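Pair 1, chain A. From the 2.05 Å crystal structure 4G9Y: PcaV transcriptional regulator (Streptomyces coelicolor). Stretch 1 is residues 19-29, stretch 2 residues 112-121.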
# COMPACT_ATOMS: atom_id res chain seq x y z
N ARG A 19 -2.75 -2.98 -6.89
CA ARG A 19 -4.11 -3.53 -7.06
C ARG A 19 -4.40 -4.68 -6.10
O ARG A 19 -5.47 -4.75 -5.52
CB ARG A 19 -4.32 -4.07 -8.48
CG ARG A 19 -4.65 -3.06 -9.54
CD ARG A 19 -5.22 -3.77 -10.77
NE ARG A 19 -6.58 -4.25 -10.51
CZ ARG A 19 -7.11 -5.34 -11.03
NH1 ARG A 19 -6.42 -6.13 -11.85
NH2 ARG A 19 -8.36 -5.66 -10.71
N LEU A 20 -3.45 -5.61 -5.97
CA LEU A 20 -3.63 -6.78 -5.13
C LEU A 20 -3.78 -6.36 -3.69
O LEU A 20 -4.62 -6.87 -2.95
CB LEU A 20 -2.42 -7.71 -5.25
CG LEU A 20 -2.51 -8.99 -4.40
CD1 LEU A 20 -3.67 -9.87 -4.88
CD2 LEU A 20 -1.20 -9.75 -4.46
N GLN A 21 -2.95 -5.42 -3.26
CA GLN A 21 -3.05 -4.95 -1.89
C GLN A 21 -4.36 -4.19 -1.66
O GLN A 21 -5.01 -4.37 -0.64
CB GLN A 21 -1.84 -4.06 -1.56
CG GLN A 21 -1.72 -3.73 -0.08
CD GLN A 21 -2.53 -2.52 0.31
OE1 GLN A 21 -2.81 -1.64 -0.51
NE2 GLN A 21 -2.92 -2.45 1.59
N GLN A 22 -4.74 -3.35 -2.61
CA GLN A 22 -6.00 -2.62 -2.51
C GLN A 22 -7.22 -3.55 -2.51
O GLN A 22 -8.20 -3.30 -1.83
CB GLN A 22 -6.13 -1.62 -3.65
CG GLN A 22 -5.12 -0.48 -3.53
CD GLN A 22 -5.21 0.53 -4.66
OE1 GLN A 22 -6.05 0.41 -5.57
NE2 GLN A 22 -4.35 1.54 -4.62
N ALA A 23 -7.15 -4.61 -3.31
CA ALA A 23 -8.23 -5.59 -3.33
C ALA A 23 -8.38 -6.25 -1.97
O ALA A 23 -9.50 -6.50 -1.52
CB ALA A 23 -7.96 -6.63 -4.42
N HIS A 24 -7.27 -6.54 -1.29
CA HIS A 24 -7.37 -7.14 0.04
C HIS A 24 -7.97 -6.15 1.05
O HIS A 24 -8.79 -6.50 1.90
CB HIS A 24 -6.00 -7.63 0.52
CG HIS A 24 -6.08 -8.45 1.76
ND1 HIS A 24 -6.03 -7.89 3.02
CD2 HIS A 24 -6.25 -9.78 1.95
CE1 HIS A 24 -6.16 -8.84 3.93
NE2 HIS A 24 -6.29 -10.00 3.30
N TYR A 25 -7.55 -4.89 0.94
CA TYR A 25 -8.07 -3.83 1.80
C TYR A 25 -9.57 -3.65 1.59
O TYR A 25 -10.33 -3.47 2.55
CB TYR A 25 -7.33 -2.51 1.52
CG TYR A 25 -7.81 -1.31 2.32
CD1 TYR A 25 -8.71 -0.41 1.77
CD2 TYR A 25 -7.35 -1.09 3.61
CE1 TYR A 25 -9.14 0.69 2.50
CE2 TYR A 25 -7.77 0.00 4.34
CZ TYR A 25 -8.67 0.89 3.79
OH TYR A 25 -9.09 1.97 4.52
N LEU A 26 -10.00 -3.72 0.33
CA LEU A 26 -11.43 -3.65 0.01
C LEU A 26 -12.21 -4.80 0.67
O LEU A 26 -13.28 -4.58 1.24
CB LEU A 26 -11.65 -3.65 -1.51
CG LEU A 26 -13.10 -3.79 -1.99
CD1 LEU A 26 -13.90 -2.53 -1.67
CD2 LEU A 26 -13.17 -4.12 -3.48
N LEU A 27 -11.68 -6.01 0.60
CA LEU A 27 -12.38 -7.15 1.19
C LEU A 27 -12.39 -7.09 2.71
O LEU A 27 -13.35 -7.53 3.35
CB LEU A 27 -11.77 -8.48 0.74
CG LEU A 27 -12.23 -9.04 -0.61
CD1 LEU A 27 -11.89 -10.52 -0.66
CD2 LEU A 27 -13.73 -8.83 -0.83
N TRP A 28 -11.33 -6.55 3.31
CA TRP A 28 -11.34 -6.35 4.76
C TRP A 28 -12.52 -5.46 5.14
O TRP A 28 -13.25 -5.74 6.08
CB TRP A 28 -10.05 -5.71 5.26
CG TRP A 28 -10.05 -5.48 6.78
CD1 TRP A 28 -10.65 -4.45 7.47
CD2 TRP A 28 -9.42 -6.30 7.77
NE1 TRP A 28 -10.43 -4.59 8.83
CE2 TRP A 28 -9.68 -5.72 9.03
CE3 TRP A 28 -8.65 -7.48 7.71
CZ2 TRP A 28 -9.20 -6.28 10.21
CZ3 TRP A 28 -8.18 -8.02 8.89
CH2 TRP A 28 -8.46 -7.42 10.12
N ASN A 29 -12.69 -4.38 4.39
CA ASN A 29 -13.73 -3.43 4.71
C ASN A 29 -15.14 -3.95 4.43
O ASN A 29 -16.08 -3.61 5.14
CB ASN A 29 -13.46 -2.07 4.04
CG ASN A 29 -12.40 -1.28 4.78
OD1 ASN A 29 -12.70 -0.57 5.74
ND2 ASN A 29 -11.14 -1.43 4.38
N ARG A 112 -14.36 -13.87 10.97
CA ARG A 112 -14.60 -13.16 9.72
C ARG A 112 -13.33 -13.05 8.88
O ARG A 112 -13.37 -13.14 7.65
CB ARG A 112 -15.20 -11.77 10.00
CG ARG A 112 -16.56 -11.87 10.72
CD ARG A 112 -17.17 -10.52 11.04
NE ARG A 112 -17.55 -9.77 9.84
CZ ARG A 112 -18.71 -9.90 9.21
NH1 ARG A 112 -19.62 -10.75 9.66
NH2 ARG A 112 -18.97 -9.17 8.13
N ILE A 113 -12.20 -12.88 9.55
CA ILE A 113 -10.94 -12.74 8.85
C ILE A 113 -10.60 -14.04 8.14
O ILE A 113 -10.14 -14.03 7.00
CB ILE A 113 -9.81 -12.33 9.81
CG1 ILE A 113 -10.00 -10.87 10.25
CG2 ILE A 113 -8.42 -12.52 9.15
CD1 ILE A 113 -9.24 -10.52 11.50
N ALA A 114 -10.84 -15.16 8.82
CA ALA A 114 -10.56 -16.47 8.24
C ALA A 114 -11.40 -16.71 6.99
O ALA A 114 -10.91 -17.20 5.97
CB ALA A 114 -10.81 -17.57 9.28
N ARG A 115 -12.67 -16.34 7.07
CA ARG A 115 -13.57 -16.49 5.94
C ARG A 115 -13.15 -15.55 4.80
O ARG A 115 -13.18 -15.93 3.62
CB ARG A 115 -15.01 -16.22 6.38
CG ARG A 115 -16.08 -16.56 5.35
CD ARG A 115 -17.15 -17.48 5.93
NE ARG A 115 -17.83 -16.87 7.07
CZ ARG A 115 -17.79 -17.34 8.32
NH1 ARG A 115 -17.09 -18.43 8.61
NH2 ARG A 115 -18.44 -16.70 9.28
N MET A 116 -12.77 -14.34 5.17
CA MET A 116 -12.41 -13.34 4.17
C MET A 116 -11.18 -13.75 3.37
O MET A 116 -11.16 -13.63 2.15
CB MET A 116 -12.18 -11.97 4.82
CG MET A 116 -11.82 -10.89 3.82
SD MET A 116 -10.02 -10.79 3.58
CE MET A 116 -9.47 -10.20 5.20
N ASN A 117 -10.16 -14.23 4.06
CA ASN A 117 -8.95 -14.69 3.37
C ASN A 117 -9.17 -15.93 2.50
O ASN A 117 -8.52 -16.08 1.47
CB ASN A 117 -7.81 -14.92 4.36
CG ASN A 117 -7.19 -13.62 4.81
OD1 ASN A 117 -6.94 -12.72 3.99
ND2 ASN A 117 -6.98 -13.49 6.11
N GLN A 118 -10.08 -16.79 2.90
CA GLN A 118 -10.46 -17.93 2.06
C GLN A 118 -11.17 -17.44 0.79
O GLN A 118 -10.89 -17.91 -0.30
CB GLN A 118 -11.34 -18.90 2.86
CG GLN A 118 -12.34 -19.67 2.01
CD GLN A 118 -13.02 -20.78 2.79
OE1 GLN A 118 -12.80 -20.94 3.99
NE2 GLN A 118 -13.84 -21.57 2.10
N VAL A 119 -12.07 -16.48 0.94
CA VAL A 119 -12.72 -15.87 -0.22
C VAL A 119 -11.73 -15.11 -1.14
O VAL A 119 -11.82 -15.18 -2.37
CB VAL A 119 -13.90 -14.96 0.23
CG1 VAL A 119 -14.41 -14.09 -0.92
CG2 VAL A 119 -15.02 -15.81 0.80
N PHE A 120 -10.79 -14.39 -0.55
CA PHE A 120 -9.73 -13.71 -1.31
C PHE A 120 -8.94 -14.64 -2.26
O PHE A 120 -8.64 -14.27 -3.41
CB PHE A 120 -8.77 -13.03 -0.32
CG PHE A 120 -7.72 -12.15 -0.95
CD1 PHE A 120 -8.08 -10.99 -1.62
CD2 PHE A 120 -6.38 -12.47 -0.83
CE1 PHE A 120 -7.10 -10.17 -2.18
CE2 PHE A 120 -5.39 -11.65 -1.39
CZ PHE A 120 -5.75 -10.49 -2.06
N LEU A 121 -8.60 -15.82 -1.76
CA LEU A 121 -7.82 -16.80 -2.53
C LEU A 121 -8.70 -17.75 -3.35
O LEU A 121 -8.19 -18.53 -4.14
CB LEU A 121 -6.95 -17.62 -1.58
CG LEU A 121 -5.85 -16.80 -0.88
CD1 LEU A 121 -4.99 -17.67 0.02
CD2 LEU A 121 -5.00 -16.11 -1.91

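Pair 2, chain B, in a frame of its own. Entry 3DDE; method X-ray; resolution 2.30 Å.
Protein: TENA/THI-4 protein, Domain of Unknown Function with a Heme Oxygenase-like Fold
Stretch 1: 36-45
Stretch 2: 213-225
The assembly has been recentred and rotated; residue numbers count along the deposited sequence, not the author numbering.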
# COMPACT_ATOMS: atom_id res chain seq x y z
N ALA B 36 -38.65 7.18 -16.47
CA ALA B 36 -37.41 7.72 -15.91
C ALA B 36 -37.51 9.25 -15.89
O ALA B 36 -38.22 9.84 -16.72
CB ALA B 36 -36.20 7.26 -16.71
N THR B 37 -36.82 9.88 -14.94
CA THR B 37 -36.82 11.33 -14.81
C THR B 37 -35.37 11.83 -14.79
O THR B 37 -34.43 11.03 -14.70
CB THR B 37 -37.60 11.81 -13.55
OG1 THR B 37 -36.89 11.48 -12.36
CG2 THR B 37 -38.98 11.17 -13.48
N LYS B 38 -35.19 13.14 -14.90
CA LYS B 38 -33.86 13.74 -14.87
C LYS B 38 -33.15 13.38 -13.56
O LYS B 38 -31.99 12.95 -13.56
CB LYS B 38 -33.95 15.26 -15.05
N ALA B 39 -33.87 13.53 -12.45
CA ALA B 39 -33.36 13.23 -11.11
C ALA B 39 -32.87 11.79 -10.99
O ALA B 39 -31.80 11.53 -10.42
CB ALA B 39 -34.42 13.51 -10.06
N LEU B 40 -33.65 10.84 -11.50
CA LEU B 40 -33.26 9.43 -11.46
C LEU B 40 -31.97 9.19 -12.24
O LEU B 40 -31.06 8.51 -11.77
CB LEU B 40 -34.37 8.54 -12.03
CG LEU B 40 -34.10 7.03 -12.03
CD1 LEU B 40 -33.89 6.54 -10.61
CD2 LEU B 40 -35.23 6.26 -12.71
N TYR B 41 -31.88 9.77 -13.44
CA TYR B 41 -30.71 9.61 -14.28
C TYR B 41 -29.47 10.23 -13.61
O TYR B 41 -28.40 9.63 -13.63
CB TYR B 41 -30.99 10.20 -15.67
CG TYR B 41 -29.86 10.07 -16.65
CD1 TYR B 41 -29.36 8.82 -17.02
CD2 TYR B 41 -29.30 11.20 -17.24
CE1 TYR B 41 -28.31 8.70 -17.93
CE2 TYR B 41 -28.26 11.09 -18.15
CZ TYR B 41 -27.77 9.84 -18.50
OH TYR B 41 -26.74 9.72 -19.39
N ALA B 42 -29.64 11.39 -12.99
CA ALA B 42 -28.55 12.06 -12.27
C ALA B 42 -28.05 11.24 -11.08
O ALA B 42 -26.85 11.05 -10.92
CB ALA B 42 -29.01 13.43 -11.80
N ILE B 43 -28.97 10.78 -10.23
CA ILE B 43 -28.62 9.97 -9.05
C ILE B 43 -27.76 8.79 -9.47
O ILE B 43 -26.68 8.56 -8.92
CB ILE B 43 -29.88 9.44 -8.33
CG1 ILE B 43 -30.60 10.60 -7.61
CG2 ILE B 43 -29.51 8.33 -7.33
CD1 ILE B 43 -31.99 10.25 -7.09
N TYR B 44 -28.22 8.07 -10.49
CA TYR B 44 -27.48 6.97 -11.06
C TYR B 44 -26.14 7.35 -11.72
O TYR B 44 -25.16 6.63 -11.55
CB TYR B 44 -28.34 6.21 -12.06
CG TYR B 44 -27.52 5.25 -12.89
CD1 TYR B 44 -27.17 3.98 -12.42
CD2 TYR B 44 -27.06 5.65 -14.14
CE1 TYR B 44 -26.39 3.13 -13.20
CE2 TYR B 44 -26.29 4.83 -14.92
CZ TYR B 44 -25.97 3.58 -14.47
OH TYR B 44 -25.21 2.82 -15.31
N MSE B 45 -26.09 8.44 -12.49
CA MSE B 45 -24.84 8.86 -13.16
C MSE B 45 -23.81 9.35 -12.14
O MSE B 45 -22.59 9.23 -12.35
CB MSE B 45 -25.09 9.94 -14.24
CG MSE B 45 -25.84 9.48 -15.51
SE MSE B 45 -24.97 7.92 -16.52
CE MSE B 45 -23.15 8.68 -16.70
N ILE B 213 -25.76 -1.27 -6.42
CA ILE B 213 -25.75 0.18 -6.62
C ILE B 213 -27.13 0.64 -7.12
O ILE B 213 -27.65 1.65 -6.66
CB ILE B 213 -24.61 0.61 -7.59
CG1 ILE B 213 -23.23 0.31 -6.98
CG2 ILE B 213 -24.72 2.08 -7.93
CD1 ILE B 213 -22.03 0.74 -7.86
N LEU B 214 -27.72 -0.13 -8.04
CA LEU B 214 -29.07 0.13 -8.55
C LEU B 214 -30.12 0.17 -7.41
O LEU B 214 -31.06 0.98 -7.44
CB LEU B 214 -29.46 -0.95 -9.55
CG LEU B 214 -28.71 -1.01 -10.88
CD1 LEU B 214 -29.09 -2.27 -11.68
CD2 LEU B 214 -29.01 0.24 -11.67
N ASP B 215 -29.95 -0.71 -6.43
CA ASP B 215 -30.82 -0.78 -5.24
C ASP B 215 -30.66 0.46 -4.36
O ASP B 215 -31.64 1.01 -3.86
CB ASP B 215 -30.51 -2.03 -4.41
CG ASP B 215 -30.67 -3.32 -5.20
OD1 ASP B 215 -31.47 -3.35 -6.17
OD2 ASP B 215 -29.99 -4.32 -4.84
N ASP B 216 -29.43 0.89 -4.14
CA ASP B 216 -29.19 2.14 -3.38
C ASP B 216 -29.72 3.34 -4.13
O ASP B 216 -30.33 4.24 -3.53
CB ASP B 216 -27.70 2.36 -3.07
CG ASP B 216 -27.25 1.65 -1.83
OD1 ASP B 216 -28.03 0.84 -1.30
OD2 ASP B 216 -26.12 1.89 -1.39
N VAL B 217 -29.49 3.37 -5.43
CA VAL B 217 -29.99 4.48 -6.27
C VAL B 217 -31.52 4.57 -6.17
O VAL B 217 -32.07 5.67 -6.01
CB VAL B 217 -29.56 4.34 -7.76
CG1 VAL B 217 -30.25 5.40 -8.65
CG2 VAL B 217 -28.07 4.45 -7.88
N TRP B 218 -32.20 3.43 -6.25
CA TRP B 218 -33.67 3.39 -6.18
C TRP B 218 -34.19 3.85 -4.80
O TRP B 218 -35.08 4.71 -4.73
CB TRP B 218 -34.18 1.99 -6.55
CG TRP B 218 -35.67 1.87 -6.66
CD1 TRP B 218 -36.49 1.07 -5.91
CD2 TRP B 218 -36.52 2.58 -7.56
NE1 TRP B 218 -37.80 1.24 -6.31
CE2 TRP B 218 -37.85 2.16 -7.32
CE3 TRP B 218 -36.29 3.53 -8.56
CZ2 TRP B 218 -38.93 2.66 -8.03
CZ3 TRP B 218 -37.38 4.02 -9.27
CH2 TRP B 218 -38.68 3.59 -9.00
N LYS B 219 -33.63 3.30 -3.73
CA LYS B 219 -34.03 3.68 -2.36
C LYS B 219 -33.91 5.21 -2.14
O LYS B 219 -34.85 5.84 -1.66
CB LYS B 219 -33.18 2.88 -1.34
CG LYS B 219 -33.37 3.26 0.12
N GLU B 220 -32.77 5.80 -2.52
CA GLU B 220 -32.56 7.24 -2.37
C GLU B 220 -33.48 8.06 -3.27
O GLU B 220 -33.84 9.19 -2.92
CB GLU B 220 -31.09 7.62 -2.64
CG GLU B 220 -30.08 7.07 -1.64
CD GLU B 220 -30.27 7.60 -0.23
OE1 GLU B 220 -30.80 8.71 -0.06
OE2 GLU B 220 -29.87 6.91 0.73
N TYR B 221 -33.84 7.49 -4.42
CA TYR B 221 -34.78 8.14 -5.35
C TYR B 221 -36.19 8.22 -4.77
O TYR B 221 -36.88 9.21 -4.99
CB TYR B 221 -34.81 7.44 -6.72
CG TYR B 221 -35.84 8.02 -7.69
CD1 TYR B 221 -35.71 9.32 -8.20
CD2 TYR B 221 -36.93 7.27 -8.11
CE1 TYR B 221 -36.66 9.86 -9.09
CE2 TYR B 221 -37.88 7.79 -9.00
CZ TYR B 221 -37.74 9.08 -9.48
OH TYR B 221 -38.69 9.56 -10.35
N GLN B 222 -36.62 7.18 -4.06
CA GLN B 222 -37.95 7.15 -3.42
C GLN B 222 -37.99 8.10 -2.24
O GLN B 222 -38.94 8.88 -2.10
CB GLN B 222 -38.33 5.77 -2.91
CG GLN B 222 -38.38 4.68 -3.94
CD GLN B 222 -38.69 3.36 -3.28
OE1 GLN B 222 -39.82 3.12 -2.88
NE2 GLN B 222 -37.66 2.50 -3.12
N LEU B 223 -36.98 8.01 -1.37
CA LEU B 223 -36.83 8.93 -0.24
C LEU B 223 -36.71 10.39 -0.71
O LEU B 223 -37.05 11.32 0.03
CB LEU B 223 -35.59 8.56 0.59
CG LEU B 223 -35.70 7.49 1.68
CD1 LEU B 223 -36.55 6.30 1.24
CD2 LEU B 223 -34.29 7.04 2.12
N PHE B 224 -36.21 10.58 -1.94
CA PHE B 224 -36.05 11.90 -2.57
C PHE B 224 -37.35 12.74 -2.52
O PHE B 224 -37.29 13.96 -2.39
CB PHE B 224 -35.49 11.70 -4.00
CG PHE B 224 -35.50 12.92 -4.87
CD1 PHE B 224 -34.68 14.00 -4.58
CD2 PHE B 224 -36.28 12.96 -6.02
CE1 PHE B 224 -34.68 15.14 -5.41
CE2 PHE B 224 -36.28 14.09 -6.85
CZ PHE B 224 -35.48 15.17 -6.54
N GLN B 225 -38.51 12.10 -2.60
CA GLN B 225 -39.78 12.84 -2.44
C GLN B 225 -40.24 12.79 -0.98
O GLN B 225 -41.02 11.91 -0.59
CB GLN B 225 -40.89 12.36 -3.40
CG GLN B 225 -40.98 10.86 -3.65
CD GLN B 225 -40.07 10.38 -4.77
OE1 GLN B 225 -39.31 11.16 -5.36
NE2 GLN B 225 -40.16 9.09 -5.09

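Superposing N, CA and C of 14 central residues places pair 2 on pair 1 with an RMSD of 0.6 Å. In each pair two helices cross in a largely antiparallel sense, at 140° in pair 1 and 139° in pair 2, with axes approaching to 10.1 and 9.6 Å. The register agrees at one of the two nearest CA pairs: His24(A) with Phe120(A) matches Leu40(B) with Tyr221(B). The second shares Met116(A)/Val217(B) but takes Leu27(A) in pair 1 and Tyr44(B), one position on, in pair 2.

Both pairs direct an aromatic ring at the other helix. Phe120(A) and Tyr221(B) match, both point toward the partner with chi1 in t, and their side-chain centres lie 0.9 Å apart. Phe120(A) is a knob among Leu20(A), Ala23(A), His24(A) and Leu27(A). Its face receives the edge of the His24(A) ring, with planes at 90° and centroids 4.9 Å apart. At the matched position Leu40(B) covers the face of Tyr221(B) with a methyl instead: CD1 of Leu40(B) lies 4.1 Å from the ring centroid, 21° off the normal, a CH-pi contact. Leu27(A) and Ile43(B), both toward the partner, place their CD1 atoms at the ring edge, each 4.0 Å from CD1 of Phe120(A) or Tyr221(B) respectively. Ala23(A) and Ala39(B) are identical, with CB 4.3 Å from Phe120(A) CE1 and 4.4 Å from Tyr221(B) CE1.

Polar chemistry separates the pairs. NE2 of His24(A) donates a hydrogen bond to OD1 of Asn117(A), 2.9 Å at 159°. Leu40(B) has no such donor, and Trp218(B), matching Asn117(A), meets it through apolar contact at its ring edge, CD1 of Leu40(B) to CE3 of Trp218(B) being 4.4 Å. Pair 2 has its own polar link, a weak hydrogen bond from OG1 of Thr37(B) to the OH of Tyr221(B), 3.3 Å; Phe120(A) lacks that hydroxyl, and the matching Gln21(A) points away.

Met116(A) and Val217(B) touch the same three matched positions through different atoms. Met116(A) sets CE 3.7 Å from His24(A) NE2 and 3.8 Å from Trp28(A) CE3, and CG 3.9 Å from Leu27(A) CB. Val217(B) uses CG1 throughout, 4.3 Å from Leu40(B) CD1, 4.0 Å from Tyr44(B) CB and 3.3 Å from Ile43(B) CG2, short for two carbons. Val119(A) and Glu220(B) both point toward the partner, but while Val119(A) CG1 reaches Leu27(A) CD1 at 4.4 Å, the end of Glu220(B) leads away without contact. Finally, Trp28(A) CH2 meets Ile113(A) CD1 at 3.5 Å, while Tyr44(B) CE1 meets Leu214(B) CD2 at 4.2 Å: an aromatic against a branched aliphatic in both.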